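Local coordinates for protein biphenyl 2,3-Dioxygenase Beta Subunit (Sphingobium yanoikuyae, PDB 2GBW) that probably forms the beta-subunit part of a bacterial ring-hydroxylating dioxygenase, the family that adds dioxygen to aromatic rings such as biphenyl, at residues Val40-Ile50 with Ala68-Leu78; Ile6-Glu17 with Val106-Leu116. One frame throughout, in Å; residues are numbered along the deposited sequence.

Interaction 1: Val40-Ile50 with Ala68-Leu78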
loop_
_atom_site.group_PDB
_atom_site.type_symbol
_atom_site.label_atom_id
_atom_site.label_comp_id
_atom_site.label_asym_id
_atom_site.label_seq_id
_atom_site.Cartn_x
_atom_site.Cartn_y
_atom_site.Cartn_z
ATOM N N VAL B 40 35.938 -10.182 -0.527
ATOM C CA VAL B 40 35.637 -10.831 0.755
ATOM C C VAL B 40 36.812 -11.665 1.208
ATOM O O VAL B 40 37.352 -12.443 0.434
ATOM C CB VAL B 40 34.373 -11.741 0.652
ATOM C CG1 VAL B 40 34.071 -12.462 2.000
ATOM C CG2 VAL B 40 33.143 -10.945 0.172
ATOM N N ALA B 41 37.243 -11.438 2.448
ATOM C CA ALA B 41 38.393 -12.110 3.026
ATOM C C ALA B 41 38.002 -13.513 3.445
ATOM O O ALA B 41 36.850 -13.777 3.770
ATOM C CB ALA B 41 38.877 -11.331 4.251
ATOM N N GLU B 42 38.970 -14.422 3.461
ATOM C CA GLU B 42 38.687 -15.810 3.809
ATOM C C GLU B 42 38.315 -16.031 5.284
ATOM O O GLU B 42 37.748 -17.039 5.620
ATOM C CB GLU B 42 39.880 -16.677 3.418
ATOM C CG GLU B 42 39.983 -16.877 1.899
ATOM C CD GLU B 42 40.709 -18.166 1.510
ATOM O OE1 GLU B 42 41.942 -18.284 1.783
ATOM O OE2 GLU B 42 40.028 -19.050 0.922
ATOM N N ASP B 43 38.634 -15.079 6.160
ATOM C CA ASP B 43 38.246 -15.170 7.576
ATOM C C ASP B 43 36.963 -14.402 7.894
ATOM O O ASP B 43 36.696 -14.065 9.051
ATOM C CB ASP B 43 39.392 -14.661 8.466
ATOM C CG ASP B 43 39.832 -13.242 8.143
ATOM O OD1 ASP B 43 40.102 -12.957 6.946
ATOM O OD2 ASP B 43 39.994 -12.431 9.112
ATOM N N ILE B 44 36.164 -14.161 6.860
ATOM C CA ILE B 44 34.914 -13.424 6.951
ATOM C C ILE B 44 33.967 -14.018 7.989
ATOM O O ILE B 44 33.896 -15.217 8.143
ATOM C CB ILE B 44 34.183 -13.370 5.538
ATOM C CG1 ILE B 44 32.916 -12.520 5.595
ATOM C CG2 ILE B 44 33.845 -14.750 4.983
ATOM C CD1 ILE B 44 33.122 -11.111 5.959
ATOM N N HIS B 45 33.277 -13.151 8.712
ATOM C CA HIS B 45 32.031 -13.511 9.397
ATOM C C HIS B 45 31.008 -12.539 8.890
ATOM O O HIS B 45 31.160 -11.345 9.055
ATOM C CB HIS B 45 32.164 -13.407 10.910
ATOM C CG HIS B 45 30.923 -13.813 11.650
ATOM N ND1 HIS B 45 30.455 -13.117 12.746
ATOM C CD2 HIS B 45 30.037 -14.799 11.415
ATOM C CE1 HIS B 45 29.337 -13.684 13.167
ATOM N NE2 HIS B 45 29.052 -14.695 12.367
ATOM N N TYR B 46 29.943 -13.082 8.295
ATOM C CA TYR B 46 28.905 -12.321 7.663
ATOM C C TYR B 46 27.654 -12.607 8.480
ATOM O O TYR B 46 27.197 -13.743 8.529
ATOM C CB TYR B 46 28.789 -12.822 6.235
ATOM C CG TYR B 46 27.876 -12.054 5.350
ATOM C CD1 TYR B 46 26.510 -12.206 5.488
ATOM C CD2 TYR B 46 28.359 -11.176 4.363
ATOM C CE1 TYR B 46 25.641 -11.560 4.667
ATOM C CE2 TYR B 46 27.459 -10.479 3.531
ATOM C CZ TYR B 46 26.118 -10.690 3.693
ATOM O OH TYR B 46 25.184 -10.041 2.899
ATOM N N TRP B 47 27.143 -11.582 9.163
ATOM C CA TRP B 47 26.214 -11.744 10.277
ATOM C C TRP B 47 25.063 -10.732 10.215
ATOM O O TRP B 47 25.288 -9.548 10.128
ATOM C CB TRP B 47 26.993 -11.623 11.569
ATOM C CG TRP B 47 26.242 -11.730 12.814
ATOM C CD1 TRP B 47 25.142 -12.488 13.051
ATOM C CD2 TRP B 47 26.540 -11.045 14.012
ATOM N NE1 TRP B 47 24.731 -12.313 14.352
ATOM C CE2 TRP B 47 25.597 -11.442 14.968
ATOM C CE3 TRP B 47 27.557 -10.142 14.378
ATOM C CZ2 TRP B 47 25.594 -10.934 16.261
ATOM C CZ3 TRP B 47 27.555 -9.633 15.673
ATOM C CH2 TRP B 47 26.566 -10.044 16.589
ATOM N N MET B 48 23.840 -11.257 10.225
ATOM C CA MET B 48 22.587 -10.466 10.251
ATOM C C MET B 48 21.698 -10.958 11.418
ATOM O O MET B 48 20.893 -11.873 11.261
ATOM C CB MET B 48 21.828 -10.559 8.926
ATOM C CG MET B 48 20.512 -9.667 8.829
ATOM S SD MET B 48 19.601 -9.971 7.300
ATOM C CE MET B 48 20.741 -9.129 6.124
ATOM N N PRO B 49 21.865 -10.365 12.608
ATOM C CA PRO B 49 21.159 -10.834 13.819
ATOM C C PRO B 49 19.713 -10.598 13.743
ATOM O O PRO B 49 19.276 -9.716 13.019
ATOM C CB PRO B 49 21.732 -9.982 14.948
ATOM C CG PRO B 49 22.743 -9.149 14.359
ATOM C CD PRO B 49 22.835 -9.304 12.902
ATOM N N ILE B 50 18.962 -11.381 14.519
ATOM C CA ILE B 50 17.523 -11.103 14.729
ATOM C C ILE B 50 17.417 -10.282 16.023
ATOM O O ILE B 50 17.762 -10.752 17.103
ATOM C CB ILE B 50 16.712 -12.386 14.840
ATOM C CG1 ILE B 50 16.727 -13.137 13.512
ATOM C CG2 ILE B 50 15.305 -12.059 15.275
ATOM C CD1 ILE B 50 16.623 -14.579 13.705
ATOM N N ALA B 68 20.158 -16.609 17.540
ATOM C CA ALA B 68 19.495 -16.613 16.232
ATOM C C ALA B 68 19.956 -15.445 15.330
ATOM O O ALA B 68 20.113 -14.301 15.743
ATOM C CB ALA B 68 17.982 -16.579 16.371
ATOM N N ALA B 69 20.195 -15.781 14.088
ATOM C CA ALA B 69 20.499 -14.803 13.072
ATOM C C ALA B 69 20.067 -15.303 11.708
ATOM O O ALA B 69 20.156 -16.499 11.439
ATOM C CB ALA B 69 21.998 -14.558 13.074
ATOM N N ILE B 70 19.678 -14.367 10.845
ATOM C CA ILE B 70 19.233 -14.665 9.457
ATOM C C ILE B 70 20.433 -15.083 8.608
ATOM O O ILE B 70 20.354 -16.033 7.820
ATOM C CB ILE B 70 18.466 -13.474 8.846
ATOM C CG1 ILE B 70 17.176 -13.241 9.678
ATOM C CG2 ILE B 70 18.087 -13.742 7.355
ATOM C CD1 ILE B 70 16.615 -11.811 9.523
ATOM N N TYR B 71 21.551 -14.399 8.804
ATOM C CA TYR B 71 22.846 -14.848 8.308
ATOM C C TYR B 71 23.845 -14.988 9.467
ATOM O O TYR B 71 23.906 -14.154 10.368
ATOM C CB TYR B 71 23.442 -13.846 7.299
ATOM C CG TYR B 71 22.762 -13.699 5.961
ATOM C CD1 TYR B 71 21.581 -12.955 5.803
ATOM C CD2 TYR B 71 23.286 -14.310 4.828
ATOM C CE1 TYR B 71 20.970 -12.853 4.542
ATOM C CE2 TYR B 71 22.699 -14.177 3.590
ATOM C CZ TYR B 71 21.533 -13.435 3.451
ATOM O OH TYR B 71 20.971 -13.327 2.193
ATOM N N ASN B 72 24.615 -16.062 9.436
ATOM C CA ASN B 72 25.656 -16.314 10.401
ATOM C C ASN B 72 26.679 -17.260 9.778
ATOM O O ASN B 72 26.763 -18.439 10.129
ATOM C CB ASN B 72 25.030 -16.892 11.665
ATOM C CG ASN B 72 25.839 -16.642 12.884
ATOM O OD1 ASN B 72 27.004 -16.205 12.825
ATOM N ND2 ASN B 72 25.248 -16.979 14.028
ATOM N N ASP B 73 27.502 -16.711 8.889
ATOM C CA ASP B 73 28.244 -17.505 7.920
ATOM C C ASP B 73 29.718 -17.228 7.956
ATOM O O ASP B 73 30.132 -16.064 8.183
ATOM C CB ASP B 73 27.767 -17.180 6.499
ATOM C CG ASP B 73 26.308 -17.596 6.239
ATOM O OD1 ASP B 73 25.794 -18.491 6.930
ATOM O OD2 ASP B 73 25.682 -16.973 5.353
ATOM N N ASP B 74 30.483 -18.301 7.712
ATOM C CA ASP B 74 31.902 -18.227 7.371
ATOM C C ASP B 74 32.069 -18.276 5.835
ATOM O O ASP B 74 31.095 -18.309 5.107
ATOM C CB ASP B 74 32.691 -19.318 8.125
ATOM C CG ASP B 74 32.401 -20.742 7.646
ATOM O OD1 ASP B 74 31.795 -20.897 6.572
ATOM O OD2 ASP B 74 32.747 -21.722 8.384
ATOM N N PHE B 75 33.314 -18.263 5.349
ATOM C CA PHE B 75 33.546 -18.162 3.912
ATOM C C PHE B 75 32.933 -19.303 3.128
ATOM O O PHE B 75 32.324 -19.079 2.106
ATOM C CB PHE B 75 35.064 -18.146 3.617
ATOM C CG PHE B 75 35.393 -17.823 2.216
ATOM C CD1 PHE B 75 35.453 -16.509 1.802
ATOM C CD2 PHE B 75 35.734 -18.822 1.316
ATOM C CE1 PHE B 75 35.803 -16.168 0.505
ATOM C CE2 PHE B 75 36.092 -18.480 -0.007
ATOM C CZ PHE B 75 36.102 -17.148 -0.403
ATOM N N GLY B 76 33.131 -20.522 3.588
ATOM C CA GLY B 76 32.527 -21.704 2.938
ATOM C C GLY B 76 31.006 -21.671 2.821
ATOM O O GLY B 76 30.396 -22.193 1.865
ATOM N N GLU B 77 30.379 -21.092 3.833
ATOM C CA GLU B 77 28.935 -20.955 3.873
ATOM C C GLU B 77 28.476 -19.825 2.944
ATOM O O GLU B 77 27.476 -19.943 2.285
ATOM C CB GLU B 77 28.495 -20.747 5.319
ATOM C CG GLU B 77 28.658 -22.037 6.116
ATOM C CD GLU B 77 28.852 -21.855 7.612
ATOM O OE1 GLU B 77 29.033 -20.708 8.057
ATOM O OE2 GLU B 77 28.803 -22.893 8.343
ATOM N N LEU B 78 29.245 -18.737 2.858
ATOM C CA LEU B 78 29.001 -17.742 1.838
ATOM C C LEU B 78 29.156 -18.320 0.411
ATOM O O LEU B 78 28.371 -18.007 -0.472
ATOM C CB LEU B 78 29.947 -16.542 2.043
ATOM C CG LEU B 78 29.394 -15.145 2.031
ATOM C CD1 LEU B 78 28.000 -14.998 2.789
ATOM C CD2 LEU B 78 30.487 -14.186 2.553
HETATM O O HOH W 1 35.458 -17.369 7.195
HETATM O O HOH W 2 22.783 -13.197 16.243
HETATM O O HOH W 3 18.939 -13.100 18.125
#
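Strand 44-49 runs antiparallel to strand 71-73, their axes 4.4 Å apart at an angle of 161°, and the pair forms one margin of the curved sheet of this NTF2-like fold. Tyr46 and Asp73 bond to each other through both N and O, whereas Ile70 and Tyr71 both face Met48 in a classic beta bulge: Met48 N donates to Tyr71 O, and Met48 O accepts from Ile70 N.

On the buried face, Tyr46 turns an edge to the face of Tyr71 in an offset edge-to-face pair, ring planes at 61° and CE1 of Tyr46 3.6 Å from CD2 of Tyr71. Leu78 CD1 lies over a face of the Tyr46 ring. The extended start of the Met48 chain places SD 3.9 Å from CD1 at the edge of Tyr71, a Met-aromatic contact, and a bend at chi3 brings Met48 CE to the same CD1. The two phenol hydroxyls are tied to the C-terminal tail, at Cys174 and Leu170.

Across the other face stands His45, a zinc ligand in a structure of this protein. Its NE2 donates to Asn72 OD1 over 2.6 Å, nearly straight at 170°, with the oxygen lying in the imidazole plane.

Interaction 2: Ile6-Glu17 with Val106-Leu116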
loop_
_atom_site.group_PDB
_atom_site.type_symbol
_atom_site.label_atom_id
_atom_site.label_comp_id
_atom_site.label_asym_id
_atom_site.label_seq_id
_atom_site.Cartn_x
_atom_site.Cartn_y
_atom_site.Cartn_z
ATOM N N ILE B 6 39.658 7.525 15.446
ATOM C CA ILE B 6 40.240 8.388 14.402
ATOM C C ILE B 6 39.557 8.249 13.020
ATOM O O ILE B 6 39.724 7.232 12.362
ATOM C CB ILE B 6 41.739 8.061 14.206
ATOM C CG1 ILE B 6 42.492 7.991 15.554
ATOM C CG2 ILE B 6 42.414 9.075 13.260
ATOM C CD1 ILE B 6 42.050 9.011 16.563
ATOM N N PRO B 7 38.816 9.286 12.561
ATOM C CA PRO B 7 38.301 9.202 11.200
ATOM C C PRO B 7 39.377 9.131 10.161
ATOM O O PRO B 7 40.504 9.644 10.363
ATOM C CB PRO B 7 37.514 10.495 11.039
ATOM C CG PRO B 7 37.106 10.832 12.477
ATOM C CD PRO B 7 38.397 10.547 13.195
ATOM N N VAL B 8 39.032 8.526 9.033
ATOM C CA VAL B 8 40.011 8.360 7.946
ATOM C C VAL B 8 40.280 9.671 7.225
ATOM O O VAL B 8 39.506 10.638 7.308
ATOM C CB VAL B 8 39.569 7.296 6.927
ATOM C CG1 VAL B 8 39.465 5.923 7.618
ATOM C CG2 VAL B 8 38.259 7.727 6.263
ATOM N N THR B 9 41.405 9.717 6.532
ATOM C CA THR B 9 41.693 10.865 5.694
ATOM C C THR B 9 40.700 10.879 4.520
ATOM O O THR B 9 40.097 9.834 4.177
ATOM C CB THR B 9 43.101 10.838 5.119
ATOM O OG1 THR B 9 43.153 9.852 4.070
ATOM C CG2 THR B 9 44.151 10.562 6.236
ATOM N N PRO B 10 40.501 12.057 3.896
ATOM C CA PRO B 10 39.644 12.137 2.705
ATOM C C PRO B 10 40.048 11.176 1.569
ATOM O O PRO B 10 39.154 10.589 0.933
ATOM C CB PRO B 10 39.796 13.604 2.263
ATOM C CG PRO B 10 40.078 14.335 3.572
ATOM C CD PRO B 10 41.062 13.384 4.232
ATOM N N ASP B 11 41.357 11.016 1.325
ATOM C CA ASP B 11 41.812 10.090 0.273
ATOM C C ASP B 11 41.430 8.640 0.606
ATOM O O ASP B 11 40.980 7.903 -0.284
ATOM C CB ASP B 11 43.298 10.244 -0.020
ATOM C CG ASP B 11 43.625 11.529 -0.768
ATOM O OD1 ASP B 11 42.752 12.188 -1.373
ATOM O OD2 ASP B 11 44.798 11.941 -0.727
ATOM N N VAL B 12 41.568 8.236 1.871
ATOM C CA VAL B 12 41.193 6.879 2.241
ATOM C C VAL B 12 39.697 6.759 2.196
ATOM O O VAL B 12 39.166 5.758 1.721
ATOM C CB VAL B 12 41.729 6.467 3.617
ATOM C CG1 VAL B 12 41.047 5.116 4.060
ATOM C CG2 VAL B 12 43.250 6.388 3.530
ATOM N N HIS B 13 38.986 7.791 2.670
ATOM C CA HIS B 13 37.548 7.815 2.498
ATOM C C HIS B 13 37.080 7.560 1.049
ATOM O O HIS B 13 36.174 6.765 0.820
ATOM C CB HIS B 13 36.945 9.151 2.928
ATOM C CG HIS B 13 35.447 9.109 2.964
ATOM N ND1 HIS B 13 34.651 9.357 1.851
ATOM C CD2 HIS B 13 34.597 8.765 3.961
ATOM C CE1 HIS B 13 33.377 9.213 2.197
ATOM N NE2 HIS B 13 33.326 8.880 3.471
ATOM N N TYR B 14 37.676 8.272 0.099
ATOM C CA TYR B 14 37.341 8.101 -1.312
ATOM C C TYR B 14 37.540 6.653 -1.728
ATOM O O TYR B 14 36.682 6.025 -2.378
ATOM C CB TYR B 14 38.225 8.989 -2.213
ATOM C CG TYR B 14 37.861 8.725 -3.654
ATOM C CD1 TYR B 14 36.830 9.441 -4.262
ATOM C CD2 TYR B 14 38.493 7.711 -4.393
ATOM C CE1 TYR B 14 36.469 9.200 -5.566
ATOM C CE2 TYR B 14 38.144 7.460 -5.721
ATOM C CZ TYR B 14 37.117 8.200 -6.296
ATOM O OH TYR B 14 36.682 7.980 -7.596
ATOM N N ASP B 15 38.649 6.080 -1.308
ATOM C CA ASP B 15 38.959 4.698 -1.719
ATOM C C ASP B 15 37.962 3.682 -1.175
ATOM O O ASP B 15 37.605 2.720 -1.858
ATOM C CB ASP B 15 40.363 4.383 -1.283
ATOM C CG ASP B 15 41.403 5.058 -2.147
ATOM O OD1 ASP B 15 41.095 5.589 -3.244
ATOM O OD2 ASP B 15 42.552 5.013 -1.726
ATOM N N ILE B 16 37.462 3.922 0.026
ATOM C CA ILE B 16 36.454 3.034 0.635
ATOM C C ILE B 16 35.127 3.176 -0.096
ATOM O O ILE B 16 34.471 2.208 -0.410
ATOM C CB ILE B 16 36.316 3.342 2.142
ATOM C CG1 ILE B 16 37.570 2.930 2.916
ATOM C CG2 ILE B 16 35.083 2.602 2.697
ATOM C CD1 ILE B 16 37.611 3.489 4.413
ATOM N N GLU B 17 34.716 4.399 -0.408
ATOM C CA GLU B 17 33.525 4.616 -1.208
ATOM C C GLU B 17 33.596 3.936 -2.596
ATOM O O GLU B 17 32.588 3.354 -3.067
ATOM C CB GLU B 17 33.291 6.113 -1.357
ATOM C CG GLU B 17 32.791 6.744 -0.043
ATOM C CD GLU B 17 31.388 7.329 -0.092
ATOM O OE1 GLU B 17 30.481 6.760 -0.766
ATOM O OE2 GLU B 17 31.201 8.367 0.605
ATOM N N VAL B 106 28.597 6.821 4.497
ATOM C CA VAL B 106 29.768 5.990 4.752
ATOM C C VAL B 106 30.691 6.779 5.703
ATOM O O VAL B 106 31.062 7.900 5.414
ATOM C CB VAL B 106 30.507 5.679 3.428
ATOM C CG1 VAL B 106 31.859 4.990 3.668
ATOM C CG2 VAL B 106 29.662 4.821 2.544
ATOM N N GLU B 107 31.013 6.209 6.865
ATOM C CA GLU B 107 31.935 6.834 7.792
ATOM C C GLU B 107 32.916 5.765 8.198
ATOM O O GLU B 107 32.529 4.710 8.684
ATOM C CB GLU B 107 31.219 7.391 9.007
ATOM C CG GLU B 107 30.402 8.665 8.713
ATOM C CD GLU B 107 29.753 9.205 9.984
ATOM O OE1 GLU B 107 28.778 8.573 10.437
ATOM O OE2 GLU B 107 30.172 10.257 10.488
ATOM N N ALA B 108 34.185 6.051 8.001
ATOM C CA ALA B 108 35.271 5.112 8.272
ATOM C C ALA B 108 36.218 5.646 9.342
ATOM O O ALA B 108 36.486 6.865 9.411
ATOM C CB ALA B 108 36.042 4.843 7.005
ATOM N N PHE B 109 36.766 4.725 10.138
ATOM C CA PHE B 109 37.600 5.067 11.299
ATOM C C PHE B 109 38.752 4.095 11.308
ATOM O O PHE B 109 38.557 2.924 11.074
ATOM C CB PHE B 109 36.820 4.910 12.618
ATOM C CG PHE B 109 35.558 5.762 12.701
ATOM C CD1 PHE B 109 35.635 7.057 13.199
ATOM C CD2 PHE B 109 34.357 5.306 12.233
ATOM C CE1 PHE B 109 34.540 7.856 13.286
ATOM C CE2 PHE B 109 33.211 6.123 12.312
ATOM C CZ PHE B 109 33.333 7.416 12.836
ATOM N N GLU B 110 39.974 4.588 11.558
ATOM C CA GLU B 110 41.173 3.714 11.664
ATOM C C GLU B 110 41.075 2.918 12.973
ATOM O O GLU B 110 40.948 3.509 14.065
ATOM C CB GLU B 110 42.462 4.557 11.623
ATOM C CG GLU B 110 42.755 5.291 10.274
ATOM C CD GLU B 110 43.199 4.362 9.102
ATOM O OE1 GLU B 110 43.656 3.214 9.348
ATOM O OE2 GLU B 110 43.154 4.815 7.919
ATOM N N ALA B 111 41.173 1.600 12.908
ATOM C CA ALA B 111 40.728 0.769 14.048
ATOM C C ALA B 111 41.873 0.035 14.718
ATOM O O ALA B 111 41.681 -0.686 15.698
ATOM C CB ALA B 111 39.698 -0.214 13.604
ATOM N N GLY B 112 43.056 0.182 14.172
ATOM C CA GLY B 112 44.209 -0.518 14.685
ATOM C C GLY B 112 44.560 -1.720 13.836
ATOM O O GLY B 112 43.680 -2.322 13.189
ATOM N N ASN B 113 45.854 -2.054 13.852
ATOM C CA ASN B 113 46.411 -3.092 12.989
ATOM C C ASN B 113 46.169 -2.850 11.476
ATOM O O ASN B 113 46.073 -3.802 10.699
ATOM C CB ASN B 113 45.830 -4.464 13.391
ATOM C CG ASN B 113 46.637 -5.612 12.838
ATOM O OD1 ASN B 113 47.850 -5.498 12.735
ATOM N ND2 ASN B 113 45.972 -6.710 12.450
ATOM N N GLY B 114 46.034 -1.592 11.066
ATOM C CA GLY B 114 45.720 -1.265 9.666
ATOM C C GLY B 114 44.276 -1.533 9.252
ATOM O O GLY B 114 43.911 -1.366 8.070
ATOM N N GLU B 115 43.440 -1.923 10.207
ATOM C CA GLU B 115 42.075 -2.320 9.888
ATOM C C GLU B 115 41.200 -1.097 10.017
ATOM O O GLU B 115 41.601 -0.116 10.669
ATOM C CB GLU B 115 41.607 -3.420 10.840
ATOM C CG GLU B 115 42.660 -4.574 10.942
ATOM C CD GLU B 115 42.331 -5.617 12.019
ATOM O OE1 GLU B 115 41.466 -5.353 12.903
ATOM O OE2 GLU B 115 42.929 -6.717 11.973
ATOM N N LEU B 116 40.044 -1.152 9.362
ATOM C CA LEU B 116 39.118 -0.017 9.278
ATOM C C LEU B 116 37.763 -0.432 9.762
ATOM O O LEU B 116 37.246 -1.467 9.345
ATOM C CB LEU B 116 38.998 0.471 7.841
ATOM C CG LEU B 116 40.275 1.029 7.232
ATOM C CD1 LEU B 116 40.117 1.006 5.735
ATOM C CD2 LEU B 116 40.474 2.419 7.800
HETATM O O HOH W 4 43.215 7.463 7.303
HETATM O O HOH W 5 28.762 8.235 1.927
#
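Val8 and Ile16 close on Ala108 from two parts of the N-terminal segment, and this is where the contact is tightest. Ile16 CD1 sits 3.3 Å from Ala108 CB, shorter than a usual carbon-carbon contact, and also 3.8 Å from Leu116 CD1. With Ile16 CG1 anti to the carbonyl carbon (chi1 -69°) and the chain then extended, CD1 reaches down from helix 10-17 onto strand 106-112, whose axis passes 9.1 Å away at 124°. Val8 joins them through CG1, 3.6 Å from Ala108 CB and also against Leu116 CD2, while Val8 N donates to Ala108 O over 3.1 Å from above the carbonyl plane.

One turn earlier in the helix, His13 NE2 donates to Val106 O over 3.1 Å. The oxygen lies in the imidazole plane, but the donor stands 48° out of the carbonyl plane. The same ring meets Tyr14 of a neighbouring subunit edge-to-face, so the histidine links strand, helix and subunit interface.

The other end is looser: Ile6 and Pro7 are exposed and their strand is weakly formed, although Ile6 O accepts from Glu110 N at 2.8 Å. The Pro7 ring crosses Phe109 with CG 4.0 Å from CE1. A water links Thr9 N to Glu110 OE2, an oxygen that also forms a salt bridge with Arg146.

Thr9 OG1 accepts from Val12 N as the N-cap of the helix. A short, weakly bonded edge strand, antiparallel to its neighbour, thus leads into a capped helix that packs across the concave sheet, as in the NTF2-like fold.

How the interactions relate
Interactions 1 and 2 lie on the same mixed sheet but at its opposite margins within the chain, since strands 71-73 and 6-7 are outermost; their centres are 23 Å apart and their nearest atoms about 7 Å. Interaction 1 is a buried contact of 917 Å², with 14 of its 19 touching residues buried, and joins strand to strand and to the start of helix 75-84, with aromatic packing on one face. Interaction 2, at 573 Å² and only partly buried, pairs a short edge strand and sets a helix against the sheet, through aliphatic side chains and a histidine-to-backbone bond. Their outward partners differ too: Asp73, Asp74 and Glu77 bind basic side chains of another protein, whereas segment 6-17 meets copies of its own subunit.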